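Local coordinates for acyl-CoA thioesterase II (Mycobacterium avium subsp. paratuberculosis, PDB 4R9Z), which probably hydrolyses fatty acyl-CoA thioesters to free fatty acid and coenzyme A, as a thioesterase of the double hot-dog fold, at residues Arg173-Trp178 with Phe237-Ser242; Arg229-Asp234 with Met256-Gly261. All blocks are in the same frame, centred on the assembly; numbering follows the deposited sequence.

Overall arrangement
Both contacts belong to the second acyl-CoA thioesterase (hot-dog) region of this double hot-dog chain, and their centres lie about 14 Å apart. Interaction 1 pairs strand 176-180 with strand 236-246, whereas interaction 2 joins the loop between strands 218-226 and 236-246 to strand 249-258 and the turn that follows. Along the chain the segments alternate: 173-178, 229-234, 237-242, 256-261. Strand 236-246 pairs with 176-180 on one side and with 249-258 on the other, and the contacts meet there: F237 O lies 2.7 Å from F257 N, a probable hydrogen bond, and W178 and Y238 both pack on M256. The two contacts thus share neighbouring strands of the repeat, one buried and one at the surface.

Interaction 1: residues Arg173-Trp178 with Phe237-Ser242; sequences RVPMWW and FYDRSS
Antiparallel strand pairing in the second hot-dog repeat joins 176-178 to the strand that runs through F237; R173-P175 form the loop leading in, held by V174 N to R240 O. M176 and Y238, on one face, form the hydrogen-bonded pair: Y238 N reaches M176 O almost straight, at 176°, and M176 N answers to Y238 O. On the other face W177 and F237 are a non-hydrogen-bonded pair whose rings make a T-shaped stack, planes 83° apart: the F237 edge points at the face of the W177 six-membered ring, with CD2 over that face toward its rim. F237, with CG anti to its backbone N, also brings CZ to 3.5 Å from P175 CB. W177 NE1 is bonded to P130 O, which helps fix the ring's rotation.

M176 and Y238 run side by side, while Y238 OH goes to S199 O. R173 and D239 cross obliquely in a salt bridge, their planes steeply inclined, with OD1 in the guanidinium plane and 3.2 Å from R173 NH2. R240, bent at chi3 (-64°), grips V174 O side-on with NE at 2.8 Å and NH2 at 3.0 Å. Over the centre of one face of that guanidinium sits M176 SD, 3.6 Å from R240 CZ.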
# COMPACT_ATOMS: atom_id res chain seq x y z
N ARG B 173 -13.31 14.61 -5.24
CA ARG B 173 -12.59 15.23 -4.13
C ARG B 173 -13.52 15.77 -3.05
O ARG B 173 -14.37 16.62 -3.31
CB ARG B 173 -11.70 16.37 -4.63
CG ARG B 173 -10.47 15.93 -5.37
CD ARG B 173 -9.55 17.13 -5.58
NE ARG B 173 -9.16 17.73 -4.31
CZ ARG B 173 -8.82 19.01 -4.16
NH1 ARG B 173 -8.84 19.83 -5.21
NH2 ARG B 173 -8.47 19.47 -2.97
N VAL B 174 -13.37 15.26 -1.83
CA VAL B 174 -14.13 15.78 -0.69
C VAL B 174 -13.18 16.03 0.48
O VAL B 174 -13.18 15.28 1.46
CB VAL B 174 -15.26 14.83 -0.25
CG1 VAL B 174 -16.24 15.55 0.66
CG2 VAL B 174 -15.99 14.25 -1.45
N PRO B 175 -12.37 17.09 0.40
CA PRO B 175 -11.41 17.40 1.46
C PRO B 175 -12.09 17.90 2.72
O PRO B 175 -13.16 18.50 2.64
CB PRO B 175 -10.53 18.48 0.83
CG PRO B 175 -11.44 19.16 -0.14
CD PRO B 175 -12.27 18.05 -0.72
N MET B 176 -11.48 17.67 3.88
CA MET B 176 -12.11 18.02 5.14
C MET B 176 -11.10 18.55 6.16
O MET B 176 -9.90 18.26 6.08
CB MET B 176 -12.82 16.81 5.74
CG MET B 176 -11.86 15.77 6.30
SD MET B 176 -12.65 14.22 6.75
CE MET B 176 -13.96 14.77 7.81
N TRP B 177 -11.59 19.33 7.11
CA TRP B 177 -10.82 19.68 8.28
C TRP B 177 -11.22 18.72 9.38
O TRP B 177 -12.39 18.42 9.54
CB TRP B 177 -11.07 21.12 8.74
CG TRP B 177 -10.48 22.18 7.87
CD1 TRP B 177 -11.15 23.02 7.04
CD2 TRP B 177 -9.10 22.51 7.75
NE1 TRP B 177 -10.27 23.87 6.41
CE2 TRP B 177 -9.00 23.57 6.83
CE3 TRP B 177 -7.92 22.01 8.33
CZ2 TRP B 177 -7.78 24.14 6.47
CZ3 TRP B 177 -6.72 22.58 7.97
CH2 TRP B 177 -6.66 23.63 7.06
N TRP B 178 -10.25 18.25 10.16
CA TRP B 178 -10.58 17.41 11.30
C TRP B 178 -9.60 17.64 12.43
O TRP B 178 -8.44 18.02 12.22
CB TRP B 178 -10.60 15.93 10.90
CG TRP B 178 -9.25 15.31 10.88
CD1 TRP B 178 -8.32 15.38 9.88
CD2 TRP B 178 -8.66 14.52 11.92
NE1 TRP B 178 -7.19 14.68 10.23
CE2 TRP B 178 -7.37 14.15 11.48
CE3 TRP B 178 -9.10 14.10 13.18
CZ2 TRP B 178 -6.52 13.37 12.26
CZ3 TRP B 178 -8.25 13.33 13.95
CH2 TRP B 178 -6.98 12.97 13.49
N PHE B 237 -5.86 18.97 7.71
CA PHE B 237 -6.46 18.91 6.38
C PHE B 237 -6.35 17.50 5.82
O PHE B 237 -5.24 16.98 5.65
CB PHE B 237 -5.78 19.90 5.45
CG PHE B 237 -6.48 20.09 4.13
CD1 PHE B 237 -6.20 19.27 3.05
CD2 PHE B 237 -7.41 21.11 3.95
CE1 PHE B 237 -6.83 19.44 1.83
CE2 PHE B 237 -8.04 21.29 2.73
CZ PHE B 237 -7.76 20.46 1.67
N TYR B 238 -7.48 16.87 5.51
CA TYR B 238 -7.46 15.54 4.92
C TYR B 238 -8.09 15.56 3.54
O TYR B 238 -9.31 15.47 3.39
CB TYR B 238 -8.19 14.54 5.82
CG TYR B 238 -7.94 13.09 5.46
CD1 TYR B 238 -6.76 12.71 4.82
CD2 TYR B 238 -8.86 12.10 5.78
CE1 TYR B 238 -6.52 11.39 4.50
CE2 TYR B 238 -8.62 10.77 5.47
CZ TYR B 238 -7.45 10.42 4.83
OH TYR B 238 -7.21 9.10 4.51
N ASP B 239 -7.24 15.65 2.53
CA ASP B 239 -7.68 15.61 1.14
C ASP B 239 -8.07 14.18 0.78
O ASP B 239 -7.30 13.26 0.98
CB ASP B 239 -6.56 16.12 0.23
CG ASP B 239 -7.09 16.72 -1.06
OD1 ASP B 239 -8.32 16.82 -1.20
OD2 ASP B 239 -6.26 17.10 -1.91
N ARG B 240 -9.28 14.02 0.24
CA ARG B 240 -9.81 12.69 -0.07
C ARG B 240 -10.36 12.64 -1.48
O ARG B 240 -10.98 13.59 -1.95
CB ARG B 240 -10.94 12.32 0.91
CG ARG B 240 -10.59 12.45 2.38
CD ARG B 240 -11.80 12.12 3.26
NE ARG B 240 -12.90 13.07 3.08
CZ ARG B 240 -14.09 12.97 3.66
NH1 ARG B 240 -14.36 11.95 4.47
NH2 ARG B 240 -15.02 13.88 3.42
N SER B 241 -10.16 11.50 -2.15
CA SER B 241 -10.70 11.31 -3.49
C SER B 241 -10.88 9.82 -3.81
O SER B 241 -10.40 8.96 -3.08
CB SER B 241 -9.80 11.99 -4.51
OG SER B 241 -8.50 11.43 -4.48
N SER B 242 -11.62 9.53 -4.87
CA SER B 242 -11.76 8.15 -5.36
C SER B 242 -11.41 8.10 -6.84
O SER B 242 -12.28 8.26 -7.69
CB SER B 242 -13.18 7.63 -5.13
OG SER B 242 -13.27 6.25 -5.44

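Interaction 2: residues Arg229-Asp234 with Met256-Gly261; sequences RAVLSD and MFNRTG
N258, the first residue of the N258-G261 turn, bonds with both ends of its side-chain amide to the backbone of the loop 229-234. Its CG is anti to the carbonyl carbon (chi1 -73°), which directs the amide across to the loop. From there ND2 donates to R229 O at 3.1 Å, nearly straight (168°), while OD1 accepts from V231 N at 2.8 Å, in a bond equally straight at the hydrogen. R229 O lies in the N258 amide plane, and both donors come from above the plane of the carbonyl they meet. OD1 and one N-H of this buried amide are each bonded to a main-chain group, two residues apart, with A230 spanning them. V231 crosses the amide at about a right angle and brings CG2 to 3.8 Å from N258 ND2. N258 also packs on L236 and V264 of the adjoining strands, whereas V231 and R229 form the solvent edge of this close-fitting part; R229 NH2 makes a salt bridge with E58.

The other half is looser. D234 and R259 form a long salt bridge with one weak hydrogen bond, R259 NH1 to D234 OD1 at 3.3 Å, the carboxylate and guanidinium planes being 43° apart. The extended R259 crosses D234 obliquely, its CD 3.3 Å from D234 OD2 and its NH1 meeting OD1 at the guanidinium edge. R259 NH2 makes a second salt bridge, with E133.

Beyond N258 the chain reverses in a type I beta turn, closed by G261 N to N258 O at 2.6 Å. The turn belongs to the beta hairpin of strands 249-258 and 263-272, and N258 ties it to the loop that leads from strand 218-226 to strand 236-246 of the hot-dog repeat.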
# COMPACT_ATOMS: atom_id res chain seq x y z
N ARG B 229 5.44 14.49 11.45
CA ARG B 229 4.71 14.18 12.67
C ARG B 229 3.46 15.04 12.82
O ARG B 229 3.50 16.26 12.66
CB ARG B 229 5.63 14.33 13.87
CG ARG B 229 5.47 13.22 14.88
CD ARG B 229 6.49 13.33 15.98
NE ARG B 229 7.80 12.88 15.51
CZ ARG B 229 8.87 12.73 16.29
NH1 ARG B 229 8.78 12.98 17.59
NH2 ARG B 229 10.01 12.31 15.77
N ALA B 230 2.34 14.39 13.12
CA ALA B 230 1.05 15.06 13.18
C ALA B 230 0.90 15.94 14.41
O ALA B 230 1.31 15.57 15.51
CB ALA B 230 -0.07 14.04 13.14
N VAL B 231 0.29 17.11 14.22
CA VAL B 231 -0.01 18.01 15.32
C VAL B 231 -1.51 17.96 15.60
O VAL B 231 -2.29 18.61 14.91
CB VAL B 231 0.40 19.45 15.00
CG1 VAL B 231 -0.01 20.37 16.14
CG2 VAL B 231 1.90 19.54 14.77
N LEU B 232 -1.90 17.20 16.61
CA LEU B 232 -3.31 16.99 16.91
C LEU B 232 -3.87 18.04 17.87
O LEU B 232 -4.98 17.88 18.38
CB LEU B 232 -3.53 15.60 17.51
CG LEU B 232 -3.15 14.38 16.67
CD1 LEU B 232 -3.41 13.12 17.48
CD2 LEU B 232 -3.94 14.36 15.37
N SER B 233 -3.11 19.10 18.11
CA SER B 233 -3.56 20.17 18.99
C SER B 233 -4.21 21.27 18.18
O SER B 233 -4.55 22.33 18.70
CB SER B 233 -2.39 20.74 19.79
OG SER B 233 -1.35 21.17 18.93
N ASP B 234 -4.41 21.00 16.89
CA ASP B 234 -5.02 21.94 15.98
C ASP B 234 -5.67 21.15 14.85
O ASP B 234 -5.59 19.92 14.83
CB ASP B 234 -3.98 22.92 15.44
CG ASP B 234 -4.59 24.22 14.94
OD1 ASP B 234 -5.84 24.31 14.88
OD2 ASP B 234 -3.82 25.14 14.61
N MET B 256 -2.86 13.90 4.10
CA MET B 256 -3.18 14.63 5.31
C MET B 256 -2.12 15.67 5.61
O MET B 256 -0.93 15.41 5.46
CB MET B 256 -3.32 13.66 6.48
CG MET B 256 -3.93 14.27 7.72
SD MET B 256 -4.18 13.01 8.96
CE MET B 256 -5.28 11.90 8.09
N PHE B 257 -2.56 16.86 6.03
CA PHE B 257 -1.64 17.95 6.34
C PHE B 257 -1.88 18.52 7.74
O PHE B 257 -3.01 18.51 8.24
CB PHE B 257 -1.79 19.10 5.33
CG PHE B 257 -1.51 18.72 3.91
CD1 PHE B 257 -2.50 18.17 3.11
CD2 PHE B 257 -0.27 18.96 3.35
CE1 PHE B 257 -2.25 17.84 1.79
CE2 PHE B 257 -0.01 18.63 2.03
CZ PHE B 257 -1.00 18.07 1.25
N ASN B 258 -0.81 19.01 8.36
CA ASN B 258 -0.97 19.89 9.52
C ASN B 258 -1.49 21.24 9.06
O ASN B 258 -1.28 21.61 7.90
CB ASN B 258 0.36 20.07 10.27
CG ASN B 258 0.76 18.84 11.06
OD1 ASN B 258 -0.08 18.13 11.60
ND2 ASN B 258 2.06 18.59 11.13
N ARG B 259 -2.16 21.97 9.95
CA ARG B 259 -2.66 23.30 9.61
C ARG B 259 -1.55 24.20 9.09
O ARG B 259 -1.79 25.10 8.29
CB ARG B 259 -3.34 23.95 10.81
CG ARG B 259 -4.02 25.28 10.50
CD ARG B 259 -5.00 25.70 11.59
NE ARG B 259 -5.86 26.80 11.17
CZ ARG B 259 -6.96 27.18 11.82
NH1 ARG B 259 -7.33 26.54 12.92
NH2 ARG B 259 -7.68 28.19 11.37
N THR B 260 -0.32 23.92 9.52
CA THR B 260 0.85 24.65 9.03
C THR B 260 1.12 24.34 7.56
O THR B 260 1.82 25.09 6.87
CB THR B 260 2.10 24.31 9.85
OG1 THR B 260 2.42 22.92 9.69
CG2 THR B 260 1.87 24.63 11.32
N GLY B 261 0.56 23.23 7.07
CA GLY B 261 0.74 22.84 5.69
C GLY B 261 1.81 21.78 5.47
O GLY B 261 2.13 21.45 4.32